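Starch synthase I (Hordeum vulgare, PDB 4HLN) is a plant starch synthase whose chain combines a starch synthase catalytic domain with a group 1 glycosyl transferase domain, and which carries a bound glycan in this model. Local coordinates at residues 198-203 with 209-214. Numbering follows the deposited sequence.
Sequences VTFFHE and DWVFVD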
# COMPACT_ATOMS: atom_id res chain seq x y z
N VAL A 198 3.07 30.03 4.31
CA VAL A 198 2.05 29.05 4.62
C VAL A 198 1.62 29.24 6.08
O VAL A 198 2.35 29.83 6.88
CB VAL A 198 2.56 27.60 4.40
CG1 VAL A 198 3.04 27.42 2.96
CG2 VAL A 198 3.70 27.29 5.35
N THR A 199 0.42 28.76 6.42
CA THR A 199 -0.03 28.81 7.80
C THR A 199 -0.46 27.41 8.22
O THR A 199 -0.62 26.53 7.39
CB THR A 199 -1.18 29.81 8.02
OG1 THR A 199 -2.30 29.44 7.21
CG2 THR A 199 -0.73 31.23 7.63
N PHE A 200 -0.64 27.19 9.52
CA PHE A 200 -0.93 25.86 10.01
C PHE A 200 -2.27 25.82 10.70
O PHE A 200 -2.56 26.65 11.57
CB PHE A 200 0.15 25.39 10.99
CG PHE A 200 1.51 25.28 10.38
CD1 PHE A 200 2.00 24.04 9.97
CD2 PHE A 200 2.32 26.40 10.25
CE1 PHE A 200 3.27 23.93 9.42
CE2 PHE A 200 3.60 26.29 9.70
CZ PHE A 200 4.07 25.05 9.29
N PHE A 201 -3.08 24.85 10.30
CA PHE A 201 -4.34 24.56 10.96
C PHE A 201 -4.19 23.21 11.62
O PHE A 201 -3.34 22.42 11.21
CB PHE A 201 -5.49 24.58 9.95
CG PHE A 201 -5.80 25.96 9.45
CD1 PHE A 201 -4.88 26.64 8.66
CD2 PHE A 201 -6.98 26.60 9.80
CE1 PHE A 201 -5.15 27.94 8.20
CE2 PHE A 201 -7.26 27.89 9.36
CZ PHE A 201 -6.33 28.56 8.56
N HIS A 202 -4.97 22.94 12.65
CA HIS A 202 -4.74 21.72 13.41
C HIS A 202 -5.99 21.12 14.00
O HIS A 202 -6.87 21.82 14.46
CB HIS A 202 -3.71 21.95 14.53
CG HIS A 202 -3.71 20.86 15.56
ND1 HIS A 202 -4.22 21.04 16.83
CD2 HIS A 202 -3.30 19.57 15.50
CE1 HIS A 202 -4.10 19.91 17.51
NE2 HIS A 202 -3.55 19.00 16.72
N GLU A 203 -6.04 19.79 14.00
CA GLU A 203 -7.08 19.12 14.74
C GLU A 203 -6.56 17.86 15.44
O GLU A 203 -5.78 17.07 14.87
CB GLU A 203 -8.28 18.79 13.86
CG GLU A 203 -9.42 18.14 14.64
CD GLU A 203 -10.52 17.54 13.76
OE1 GLU A 203 -10.47 17.71 12.52
OE2 GLU A 203 -11.43 16.89 14.34
N ASP A 209 -2.51 14.14 15.86
CA ASP A 209 -2.38 15.53 15.51
C ASP A 209 -2.41 15.70 14.00
O ASP A 209 -1.42 15.44 13.31
CB ASP A 209 -1.06 16.06 16.05
CG ASP A 209 -1.14 16.34 17.52
OD1 ASP A 209 -2.10 17.05 17.88
OD2 ASP A 209 -0.30 15.84 18.29
N TRP A 210 -3.57 16.12 13.51
CA TRP A 210 -3.76 16.38 12.10
C TRP A 210 -3.41 17.81 11.86
O TRP A 210 -4.12 18.72 12.32
CB TRP A 210 -5.22 16.16 11.75
CG TRP A 210 -5.64 14.79 12.09
CD1 TRP A 210 -6.28 14.39 13.23
CD2 TRP A 210 -5.41 13.62 11.32
NE1 TRP A 210 -6.48 13.03 13.20
CE2 TRP A 210 -5.95 12.53 12.04
CE3 TRP A 210 -4.80 13.38 10.08
CZ2 TRP A 210 -5.90 11.22 11.56
CZ3 TRP A 210 -4.74 12.08 9.60
CH2 TRP A 210 -5.30 11.02 10.34
N VAL A 211 -2.30 18.02 11.16
CA VAL A 211 -1.80 19.35 10.89
C VAL A 211 -1.94 19.67 9.40
O VAL A 211 -1.50 18.91 8.55
CB VAL A 211 -0.32 19.47 11.26
CG1 VAL A 211 0.24 20.82 10.80
CG2 VAL A 211 -0.15 19.28 12.75
N PHE A 212 -2.55 20.81 9.12
CA PHE A 212 -2.86 21.19 7.75
C PHE A 212 -2.09 22.40 7.34
O PHE A 212 -2.08 23.41 8.05
CB PHE A 212 -4.34 21.48 7.63
CG PHE A 212 -5.17 20.31 7.90
CD1 PHE A 212 -5.37 19.35 6.91
CD2 PHE A 212 -5.72 20.12 9.16
CE1 PHE A 212 -6.14 18.23 7.16
CE2 PHE A 212 -6.50 18.99 9.42
CZ PHE A 212 -6.70 18.04 8.43
N VAL A 213 -1.45 22.29 6.20
CA VAL A 213 -0.63 23.37 5.68
C VAL A 213 -1.47 24.18 4.70
O VAL A 213 -1.99 23.63 3.73
CB VAL A 213 0.63 22.81 5.02
CG1 VAL A 213 1.48 23.94 4.44
CG2 VAL A 213 1.41 22.04 6.06
N ASP A 214 -1.62 25.47 4.97
CA ASP A 214 -2.49 26.31 4.16
C ASP A 214 -1.76 27.28 3.23
O ASP A 214 -0.92 28.10 3.66
CB ASP A 214 -3.51 27.06 5.01
CG ASP A 214 -4.68 27.59 4.18
OD1 ASP A 214 -5.37 26.76 3.54
OD2 ASP A 214 -4.90 28.82 4.15
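Thr199 faces Asp214, Phe201 faces Phe212 and Glu203 faces Trp210 as the three hydrogen-bonded pairs of an antiparallel beta hairpin, strands 195-205 and 208-214, near one end of the mixed sheet in the catalytic domain. Each pair exchanges two backbone bonds, satisfying the N and O of all six residues; at the centre Phe212 N reaches Phe201 O at 2.8 Å, almost straight at 175°. The alternate residues turn their polar backbone atoms outward: Phe200 bonds to Thr183 and Lys185 on strand 181-190, and Asp209 to Val161 on strand 160-166. On the face shared by Phe200, Val211 and Val213, Val211 CG1 meets the edge of the Phe200 ring at CD1, 3.8 Å away, while Ala245 and Ala249 pack on Phe200. The other face carries Phe201, whose CE1 lies 3.7 Å from Asp214 CB; Arg167 makes a cation-pi contact with that ring and a salt bridge to Asp214 OD1. His202 holds CG trans to its own N (chi1 164°), which carries the imidazole toward Asp209. Both carboxylate oxygens there are used: Tyr260 OH bonds to OD2, and His202 NE2 donates to Asp209 OD1 on its anti side at 2.7 Å, bent to 141° and somewhat out of both the carboxylate and ring planes.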